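Local atomic coordinates of putative hydrolase (Chloroflexus aurantiacus J-10-fl, PDB entry 3CMN), a protein that is probably a hydrolase, assigned to a family of zincin-like metallopeptidases, although its substrate and activity are not established. Residues 143-148 with 303-308; 252-257 with 310-315; 178-183 with 278-283. All blocks are in the same frame, centred on the assembly; numbering follows the deposited sequence.

Interaction 1: residues 143-148 with 303-308; sequences DLSLLS and MVFRLT
Leu146 lays its branched end over one face of the Phe305 ring, with CG 3.9 Å from the ring centroid and 17° off the normal, a CH-pi contact displaced toward the rim. CG and both methyls lie against the ring. Leu146 CD2 is nearest Phe305 CE2, at 3.7 Å, while CD1 touches the ring near its CD2 atom and also meets Thr308 tip to tip, 3.4 Å from OG1. A forked leucine suits this place because one side chain can serve a ring and the Thr308 hydroxyl at once. Phe305 has CG anti to the carbonyl carbon, beside the backbone N (chi1 -80°). The end of its side chain comes nearer to residues 143-148, where Ser145 CB meets the ring edge, 3.6 Å from CZ and near the ring plane. The small serine lets the backbone come close, while its OG is hydrogen-bonded to Asp301. Farther along, Leu144 CD2 crosses Val304 CG2 at about a right angle, 4.1 Å away. Within residues 143-148, Ser148 OG gives a hydrogen bond of 3.0 Å to Leu144 O from above the carbonyl plane, on the face opposite Leu147 N, so two donors grip one oxygen. Phe202 and Leu206 of helix 197-210 also touch Leu146. This is buried apolar packing of a short, weakly bonded helical turn, about 145-148, against the C-terminal end of helix 283-307. The side chain of Ser145 lies near, without touching, His184, Glu185 and His188, an HExxH pattern consistent with a zincin-like site.

Interaction 2: residues 252-257 with 310-315; sequences AVFDRI and LDLKLA
The helical turn of residues 252-257 lies beside an irregular chain, residues 310-315, with Phe254 and Leu312 the nearest pair at 5.6 Å between their CA atoms and Asp311 at the centre of an inverse gamma turn. Phe254 points toward residues 310-315 and buries more surface there than any other residue of the contact. Leu312 CB sits over one face of its ring, 4.2 Å from the centroid and 26° off the normal, which makes a CH-pi contact; the same CB is 3.8 Å from Phe254 CG. The far end of the ring comes near the backbone of the turn, where Phe254 CE2 approaches Asp311 O obliquely at 3.8 Å. A flat phenylalanine suits this position, since it can take an aliphatic group on its face while its far end reaches the turn. Leu312 holds CG between its backbone N and carbonyl carbon (chi1 42°). Its CD2 meets the next turn of the helix, 3.6 Å from Ile257 CG2. Ile257 CD1 lies between the two leucines, nearer Leu310: it packs 3.5 Å from Leu310 CD2, a snug fit for two methyls, and these two side chains cross at about a right angle. Leu205 of helix 197-210 also touches Ile257, and Phe305 of helix 283-307 touches Leu312. Asp311, an exposed residue, pairs its carboxylate with Arg306 in a salt bridge. No hydrogen bond joins the two segments, so cohesion here rests on burial of apolar surface and on shape, and the irregular chain is held to the helix through Leu310 and Leu312, with Phe254 and Ile257 facing them.

Interaction 3: residues 178-183 with 278-283; sequences RLWITL and RLLPSF
Leu280 carries this contact, and its CB leads from the loop toward helix 174-193. CG stands anti to the carbonyl carbon (chi1 -58°), and from it the two methyls divide the helix surface between them. CD1 lies 3.7 Å from Trp180 CB, at the edge of the indole and in its plane, and also approaches Leu183 CD1 at 4.4 Å. CD2 goes to Leu179, whose CD2 is only 3.3 Å away, a strained methyl-methyl contact, with Leu179 CB and CG close behind. An alanine here would probably leave Leu179 and the CB of Trp180 without their main partner across the contact and open a gap between loop and helix. Leu179 CD2 also comes within 4.1 Å of Leu279 O. Phe283 adds a looser touch, its CE1 4.3 Å from Trp180 CD1. Its backbone N is bonded to Leu280 O, closing a type I turn across Pro281 and Ser282; proline, with its fixed phi, fits the second position of such a turn. The indole NE1 is satisfied by Glu287, and its ring meets that of His184 with the planes nearly parallel. His184 belongs to an HExxH sequence on the same helix, a pattern consistent with a zincin-like site, though no metal is bound to its histidines here. The contact thus joins helix 174-193 to the end of helix 248-279 and the turn that follows it, with Leu58 of helix 41-63 touching Leu279 and strand 155-158 meeting Ile181 and Thr182.

Interactions 1 and 2 are neighbours, their centres 12 Å apart, and they touch: residues 303-308 end helix 283-307 and residues 310-315 follow after one residue, with a probable hydrogen bond between Phe305 O and Leu310 N. Interaction 3 lies about 26 Å from interaction 1 and 31 Å from interaction 2, centre to centre, on the opposite side of the chain's centre from interaction 2. Along the chain, interaction 3 is nested within the loop closed by interaction 1, while interaction 2 crosses both. Helix 248-279 thus enters interaction 2 near its start and interaction 3 at its end, and helix 283-307 runs on from the turn in interaction 3 to interaction 1.

Interaction 1: residues 143-148 with 303-308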
loop_
_atom_site.group_PDB
_atom_site.type_symbol
_atom_site.label_atom_id
_atom_site.label_comp_id
_atom_site.label_asym_id
_atom_site.label_seq_id
_atom_site.Cartn_x
_atom_site.Cartn_y
_atom_site.Cartn_z
ATOM N N ASP A 143 3.421 0.374 -0.637
ATOM C CA ASP A 143 3.655 -0.982 -0.158
ATOM C C ASP A 143 3.398 -1.090 1.329
ATOM O O ASP A 143 3.021 -2.150 1.836
ATOM C CB ASP A 143 5.086 -1.415 -0.469
ATOM C CG ASP A 143 5.301 -1.691 -1.946
ATOM O OD1 ASP A 143 6.421 -2.088 -2.306
ATOM O OD2 ASP A 143 4.351 -1.521 -2.744
ATOM N N LEU A 144 3.594 0.024 2.022
ATOM C CA LEU A 144 3.402 0.070 3.461
ATOM C C LEU A 144 2.250 1.017 3.800
ATOM O O LEU A 144 2.353 2.226 3.634
ATOM C CB LEU A 144 4.700 0.526 4.121
ATOM C CG LEU A 144 5.945 -0.262 3.682
ATOM C CD1 LEU A 144 7.179 0.347 4.319
ATOM C CD2 LEU A 144 5.801 -1.732 4.075
ATOM N N SER A 145 1.146 0.446 4.267
ATOM C CA SER A 145 -0.046 1.214 4.616
ATOM C C SER A 145 0.225 2.413 5.517
ATOM O O SER A 145 -0.225 3.523 5.223
ATOM C CB SER A 145 -1.080 0.305 5.283
ATOM O OG SER A 145 -1.455 -0.747 4.416
ATOM N N LEU A 146 0.945 2.199 6.616
ATOM C CA LEU A 146 1.236 3.294 7.542
ATOM C C LEU A 146 2.019 4.443 6.910
ATOM O O LEU A 146 2.006 5.563 7.419
ATOM C CB LEU A 146 1.971 2.773 8.786
ATOM C CG LEU A 146 1.062 2.029 9.775
ATOM C CD1 LEU A 146 1.871 1.554 10.975
ATOM C CD2 LEU A 146 -0.062 2.948 10.220
ATOM N N LEU A 147 2.705 4.175 5.804
ATOM C CA LEU A 147 3.440 5.228 5.124
ATOM C C LEU A 147 2.539 5.853 4.065
ATOM O O LEU A 147 2.770 6.973 3.628
ATOM C CB LEU A 147 4.717 4.681 4.472
ATOM C CG LEU A 147 5.897 4.339 5.391
ATOM C CD1 LEU A 147 7.069 3.887 4.531
ATOM C CD2 LEU A 147 6.303 5.550 6.237
ATOM N N SER A 148 1.498 5.128 3.668
ATOM C CA SER A 148 0.560 5.616 2.657
ATOM C C SER A 148 -0.492 6.572 3.226
ATOM O O SER A 148 -1.192 7.249 2.473
ATOM C CB SER A 148 -0.147 4.435 1.977
ATOM O OG SER A 148 0.782 3.542 1.386
ATOM N N MET A 303 3.742 -6.313 9.864
ATOM C CA MET A 303 4.906 -6.173 10.735
ATOM C C MET A 303 5.082 -4.717 11.149
ATOM O O MET A 303 5.365 -4.428 12.316
ATOM C CB MET A 303 6.169 -6.665 10.001
ATOM C CG MET A 303 7.511 -6.544 10.761
ATOM S SD MET A 303 8.260 -4.890 10.950
ATOM C CE MET A 303 8.934 -4.606 9.331
ATOM N N VAL A 304 4.919 -3.803 10.196
ATOM C CA VAL A 304 5.065 -2.380 10.484
ATOM C C VAL A 304 3.995 -1.897 11.467
ATOM O O VAL A 304 4.258 -1.022 12.285
ATOM C CB VAL A 304 4.996 -1.522 9.193
ATOM C CG1 VAL A 304 5.371 -0.089 9.505
ATOM C CG2 VAL A 304 5.929 -2.079 8.141
ATOM N N PHE A 305 2.788 -2.454 11.387
ATOM C CA PHE A 305 1.731 -2.057 12.315
ATOM C C PHE A 305 2.092 -2.478 13.739
ATOM O O PHE A 305 2.037 -1.672 14.666
ATOM C CB PHE A 305 0.378 -2.680 11.932
ATOM C CG PHE A 305 -0.340 -1.957 10.818
ATOM C CD1 PHE A 305 -0.122 -2.300 9.487
ATOM C CD2 PHE A 305 -1.237 -0.926 11.103
ATOM C CE1 PHE A 305 -0.787 -1.626 8.453
ATOM C CE2 PHE A 305 -1.905 -0.248 10.078
ATOM C CZ PHE A 305 -1.678 -0.600 8.754
ATOM N N ARG A 306 2.467 -3.742 13.903
ATOM C CA ARG A 306 2.820 -4.288 15.212
ATOM C C ARG A 306 4.036 -3.622 15.830
ATOM O O ARG A 306 4.112 -3.456 17.043
ATOM C CB ARG A 306 3.084 -5.776 15.088
ATOM C CG ARG A 306 1.906 -6.554 14.559
ATOM C CD ARG A 306 2.406 -7.848 13.994
ATOM N NE ARG A 306 1.334 -8.740 13.587
ATOM C CZ ARG A 306 0.420 -9.237 14.414
ATOM N NH1 ARG A 306 0.433 -8.924 15.702
ATOM N NH2 ARG A 306 -0.493 -10.084 13.956
ATOM N N LEU A 307 4.996 -3.261 14.985
ATOM C CA LEU A 307 6.211 -2.595 15.425
ATOM C C LEU A 307 5.852 -1.270 16.101
ATOM O O LEU A 307 6.386 -0.929 17.161
ATOM C CB LEU A 307 7.108 -2.340 14.213
ATOM C CG LEU A 307 8.443 -1.626 14.436
ATOM C CD1 LEU A 307 9.305 -2.408 15.427
ATOM C CD2 LEU A 307 9.150 -1.475 13.103
ATOM N N THR A 308 4.930 -0.535 15.485
ATOM C CA THR A 308 4.496 0.757 16.010
ATOM C C THR A 308 3.413 0.680 17.085
ATOM O O THR A 308 3.003 1.704 17.624
ATOM C CB THR A 308 3.997 1.676 14.878
ATOM O OG1 THR A 308 3.009 0.991 14.101
ATOM C CG2 THR A 308 5.148 2.079 13.985
#

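Interaction 2: residues 252-257 with 310-315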
loop_
_atom_site.group_PDB
_atom_site.type_symbol
_atom_site.label_atom_id
_atom_site.label_comp_id
_atom_site.label_asym_id
_atom_site.label_seq_id
_atom_site.Cartn_x
_atom_site.Cartn_y
_atom_site.Cartn_z
ATOM N N ALA A 252 -12.363 -3.493 18.052
ATOM C CA ALA A 252 -13.245 -2.842 17.092
ATOM C C ALA A 252 -12.364 -2.014 16.156
ATOM O O ALA A 252 -12.568 -1.988 14.936
ATOM C CB ALA A 252 -14.243 -1.944 17.824
ATOM N N VAL A 253 -11.383 -1.341 16.752
ATOM C CA VAL A 253 -10.442 -0.519 16.011
ATOM C C VAL A 253 -9.693 -1.400 15.009
ATOM O O VAL A 253 -9.718 -1.133 13.806
ATOM C CB VAL A 253 -9.415 0.142 16.952
ATOM C CG1 VAL A 253 -8.451 1.005 16.159
ATOM C CG2 VAL A 253 -10.132 0.977 17.984
ATOM N N PHE A 254 -9.043 -2.449 15.508
ATOM C CA PHE A 254 -8.294 -3.352 14.647
ATOM C C PHE A 254 -9.173 -3.868 13.523
ATOM O O PHE A 254 -8.773 -3.876 12.359
ATOM C CB PHE A 254 -7.744 -4.545 15.445
ATOM C CG PHE A 254 -6.683 -4.178 16.458
ATOM C CD1 PHE A 254 -6.158 -2.891 16.513
ATOM C CD2 PHE A 254 -6.214 -5.131 17.362
ATOM C CE1 PHE A 254 -5.186 -2.554 17.447
ATOM C CE2 PHE A 254 -5.242 -4.808 18.305
ATOM C CZ PHE A 254 -4.725 -3.514 18.348
ATOM N N ASP A 255 -10.381 -4.283 13.886
ATOM C CA ASP A 255 -11.343 -4.823 12.935
ATOM C C ASP A 255 -11.543 -3.854 11.773
ATOM O O ASP A 255 -11.550 -4.258 10.615
ATOM C CB ASP A 255 -12.669 -5.070 13.652
ATOM C CG ASP A 255 -13.529 -6.102 12.952
ATOM O OD1 ASP A 255 -13.699 -6.010 11.711
ATOM O OD2 ASP A 255 -14.043 -7.005 13.649
ATOM N N ARG A 256 -11.698 -2.573 12.101
ATOM C CA ARG A 256 -11.889 -1.522 11.106
ATOM C C ARG A 256 -10.644 -1.297 10.239
ATOM O O ARG A 256 -10.734 -1.240 9.015
ATOM C CB ARG A 256 -12.268 -0.202 11.793
ATOM C CG ARG A 256 -13.722 -0.112 12.240
ATOM C CD ARG A 256 -14.007 1.260 12.832
ATOM N NE ARG A 256 -15.389 1.427 13.278
ATOM C CZ ARG A 256 -16.382 1.890 12.521
ATOM N NH1 ARG A 256 -16.167 2.246 11.256
ATOM N NH2 ARG A 256 -17.598 2.010 13.036
ATOM N N ILE A 257 -9.489 -1.158 10.880
ATOM C CA ILE A 257 -8.236 -0.948 10.162
ATOM C C ILE A 257 -8.023 -2.135 9.228
ATOM O O ILE A 257 -7.649 -1.968 8.062
ATOM C CB ILE A 257 -7.037 -0.847 11.138
ATOM C CG1 ILE A 257 -7.178 0.414 11.990
ATOM C CG2 ILE A 257 -5.714 -0.830 10.357
ATOM C CD1 ILE A 257 -6.191 0.502 13.137
ATOM N N LEU A 310 0.331 -1.519 16.841
ATOM C CA LEU A 310 -0.977 -1.978 16.386
ATOM C C LEU A 310 -0.846 -3.480 16.158
ATOM O O LEU A 310 -0.543 -3.930 15.048
ATOM C CB LEU A 310 -1.388 -1.280 15.085
ATOM C CG LEU A 310 -1.707 0.208 15.214
ATOM C CD1 LEU A 310 -0.501 1.032 14.786
ATOM C CD2 LEU A 310 -2.919 0.546 14.359
ATOM N N ASP A 311 -1.069 -4.255 17.217
ATOM C CA ASP A 311 -0.938 -5.703 17.137
ATOM C C ASP A 311 -2.123 -6.382 16.478
ATOM O O ASP A 311 -2.682 -7.340 17.017
ATOM C CB ASP A 311 -0.710 -6.286 18.532
ATOM C CG ASP A 311 -0.164 -7.707 18.485
ATOM O OD1 ASP A 311 -0.962 -8.668 18.560
ATOM O OD2 ASP A 311 1.070 -7.860 18.350
ATOM N N LEU A 312 -2.493 -5.887 15.303
ATOM C CA LEU A 312 -3.601 -6.442 14.544
ATOM C C LEU A 312 -3.086 -7.500 13.574
ATOM O O LEU A 312 -1.892 -7.792 13.544
ATOM C CB LEU A 312 -4.313 -5.327 13.786
ATOM C CG LEU A 312 -3.421 -4.286 13.106
ATOM C CD1 LEU A 312 -2.698 -4.867 11.895
ATOM C CD2 LEU A 312 -4.296 -3.129 12.701
ATOM N N LYS A 313 -3.989 -8.073 12.796
ATOM C CA LYS A 313 -3.605 -9.087 11.827
ATOM C C LYS A 313 -4.280 -8.847 10.483
ATOM O O LYS A 313 -5.500 -8.874 10.403
ATOM C CB LYS A 313 -3.938 -10.482 12.355
ATOM C CG LYS A 313 -3.568 -11.609 11.407
ATOM C CD LYS A 313 -3.926 -12.964 11.995
ATOM C CE LYS A 313 -3.545 -14.093 11.052
ATOM N NZ LYS A 313 -3.872 -15.428 11.623
ATOM N N LEU A 314 -3.479 -8.572 9.470
ATOM C CA LEU A 314 -4.027 -8.359 8.126
ATOM C C LEU A 314 -4.602 -9.649 7.538
ATOM O O LEU A 314 -4.289 -10.733 8.059
ATOM C CB LEU A 314 -2.954 -7.796 7.189
ATOM C CG LEU A 314 -2.337 -6.451 7.582
ATOM C CD1 LEU A 314 -1.288 -6.023 6.568
ATOM C CD2 LEU A 314 -3.416 -5.386 7.717
ATOM N N ALA A 315 -5.416 -9.557 6.510
ATOM C CA ALA A 315 -5.989 -10.753 5.913
ATOM C C ALA A 315 -5.224 -11.169 4.664
ATOM O O ALA A 315 -4.758 -10.332 3.888
ATOM C CB ALA A 315 -7.457 -10.530 5.586
#

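Interaction 3: residues 178-183 with 278-283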
loop_
_atom_site.group_PDB
_atom_site.type_symbol
_atom_site.label_atom_id
_atom_site.label_comp_id
_atom_site.label_asym_id
_atom_site.label_seq_id
_atom_site.Cartn_x
_atom_site.Cartn_y
_atom_site.Cartn_z
ATOM N N ARG A 178 6.774 -3.568 -15.156
ATOM C CA ARG A 178 6.808 -2.183 -14.716
ATOM C C ARG A 178 5.514 -1.431 -15.002
ATOM O O ARG A 178 5.203 -0.459 -14.322
ATOM C CB ARG A 178 8.021 -1.470 -15.318
ATOM C CG ARG A 178 9.303 -1.918 -14.662
ATOM C CD ARG A 178 10.505 -1.292 -15.298
ATOM N NE ARG A 178 11.728 -1.752 -14.652
ATOM C CZ ARG A 178 12.200 -2.987 -14.736
ATOM N NH1 ARG A 178 11.555 -3.904 -15.446
ATOM N NH2 ARG A 178 13.323 -3.301 -14.107
ATOM N N LEU A 179 4.765 -1.869 -16.008
ATOM C CA LEU A 179 3.486 -1.237 -16.296
ATOM C C LEU A 179 2.522 -1.780 -15.251
ATOM O O LEU A 179 1.648 -1.069 -14.770
ATOM C CB LEU A 179 2.973 -1.578 -17.700
ATOM C CG LEU A 179 1.552 -1.055 -17.988
ATOM C CD1 LEU A 179 1.530 0.474 -17.831
ATOM C CD2 LEU A 179 1.101 -1.463 -19.389
ATOM N N TRP A 180 2.706 -3.045 -14.899
ATOM C CA TRP A 180 1.878 -3.697 -13.900
ATOM C C TRP A 180 2.040 -2.938 -12.580
ATOM O O TRP A 180 1.063 -2.643 -11.894
ATOM C CB TRP A 180 2.320 -5.151 -13.716
ATOM C CG TRP A 180 1.546 -5.890 -12.658
ATOM C CD1 TRP A 180 0.353 -6.532 -12.816
ATOM C CD2 TRP A 180 1.898 -6.037 -11.271
ATOM N NE1 TRP A 180 -0.058 -7.072 -11.620
ATOM C CE2 TRP A 180 0.869 -6.783 -10.655
ATOM C CE3 TRP A 180 2.983 -5.609 -10.491
ATOM C CZ2 TRP A 180 0.887 -7.113 -9.293
ATOM C CZ3 TRP A 180 3.001 -5.938 -9.134
ATOM C CH2 TRP A 180 1.957 -6.683 -8.552
ATOM N N ILE A 181 3.286 -2.624 -12.247
ATOM C CA ILE A 181 3.627 -1.903 -11.030
ATOM C C ILE A 181 3.086 -0.486 -11.028
ATOM O O ILE A 181 2.591 0.000 -10.016
ATOM C CB ILE A 181 5.158 -1.879 -10.838
ATOM C CG1 ILE A 181 5.603 -3.240 -10.300
ATOM C CG2 ILE A 181 5.570 -0.760 -9.893
ATOM C CD1 ILE A 181 7.082 -3.408 -10.238
ATOM N N THR A 182 3.185 0.179 -12.164
ATOM C CA THR A 182 2.686 1.534 -12.272
ATOM C C THR A 182 1.172 1.547 -12.076
ATOM O O THR A 182 0.637 2.398 -11.373
ATOM C CB THR A 182 3.054 2.134 -13.638
ATOM O OG1 THR A 182 4.484 2.208 -13.745
ATOM C CG2 THR A 182 2.450 3.517 -13.799
ATOM N N LEU A 183 0.488 0.586 -12.691
ATOM C CA LEU A 183 -0.961 0.479 -12.584
ATOM C C LEU A 183 -1.366 0.222 -11.140
ATOM O O LEU A 183 -2.320 0.794 -10.623
ATOM C CB LEU A 183 -1.465 -0.658 -13.467
ATOM C CG LEU A 183 -1.443 -0.397 -14.967
ATOM C CD1 LEU A 183 -1.832 -1.662 -15.709
ATOM C CD2 LEU A 183 -2.395 0.749 -15.292
ATOM N N ARG A 278 -6.382 -5.852 -20.177
ATOM C CA ARG A 278 -6.447 -5.372 -21.545
ATOM C C ARG A 278 -5.105 -4.849 -22.051
ATOM O O ARG A 278 -4.865 -4.822 -23.263
ATOM C CB ARG A 278 -7.510 -4.275 -21.675
ATOM C CG ARG A 278 -7.854 -3.523 -20.389
ATOM C CD ARG A 278 -7.469 -2.035 -20.442
ATOM N NE ARG A 278 -7.673 -1.402 -21.749
ATOM C CZ ARG A 278 -8.766 -1.530 -22.498
ATOM N NH1 ARG A 278 -9.780 -2.279 -22.086
ATOM N NH2 ARG A 278 -8.849 -0.900 -23.663
ATOM N N LEU A 279 -4.217 -4.454 -21.141
ATOM C CA LEU A 279 -2.934 -3.918 -21.573
ATOM C C LEU A 279 -1.688 -4.747 -21.303
ATOM O O LEU A 279 -0.610 -4.384 -21.761
ATOM C CB LEU A 279 -2.731 -2.515 -20.998
ATOM C CG LEU A 279 -3.667 -1.422 -21.515
ATOM C CD1 LEU A 279 -3.166 -0.065 -21.047
ATOM C CD2 LEU A 279 -3.711 -1.458 -23.028
ATOM N N LEU A 280 -1.811 -5.849 -20.571
ATOM C CA LEU A 280 -0.633 -6.669 -20.287
ATOM C C LEU A 280 -0.757 -8.104 -20.800
ATOM O O LEU A 280 -1.423 -8.935 -20.185
ATOM C CB LEU A 280 -0.344 -6.692 -18.779
ATOM C CG LEU A 280 -0.111 -5.335 -18.105
ATOM C CD1 LEU A 280 0.068 -5.524 -16.604
ATOM C CD2 LEU A 280 1.107 -4.656 -18.731
ATOM N N PRO A 281 -0.114 -8.410 -21.941
ATOM C CA PRO A 281 -0.183 -9.767 -22.494
ATOM C C PRO A 281 0.329 -10.851 -21.542
ATOM O O PRO A 281 -0.119 -11.995 -21.599
ATOM C CB PRO A 281 0.635 -9.664 -23.791
ATOM C CG PRO A 281 1.494 -8.432 -23.592
ATOM C CD PRO A 281 0.576 -7.498 -22.869
ATOM N N SER A 282 1.255 -10.491 -20.659
ATOM C CA SER A 282 1.802 -11.446 -19.699
ATOM C C SER A 282 1.074 -11.368 -18.362
ATOM O O SER A 282 1.502 -11.976 -17.379
ATOM C CB SER A 282 3.301 -11.196 -19.487
ATOM O OG SER A 282 3.562 -9.856 -19.101
ATOM N N PHE A 283 -0.040 -10.640 -18.339
ATOM C CA PHE A 283 -0.833 -10.461 -17.127
ATOM C C PHE A 283 -1.025 -11.732 -16.301
ATOM O O PHE A 283 -0.714 -11.756 -15.108
ATOM C CB PHE A 283 -2.209 -9.886 -17.463
ATOM C CG PHE A 283 -2.951 -9.357 -16.263
ATOM C CD1 PHE A 283 -2.696 -8.070 -15.784
ATOM C CD2 PHE A 283 -3.885 -10.149 -15.594
ATOM C CE1 PHE A 283 -3.361 -7.576 -14.658
ATOM C CE2 PHE A 283 -4.558 -9.668 -14.465
ATOM C CZ PHE A 283 -4.295 -8.379 -13.998
#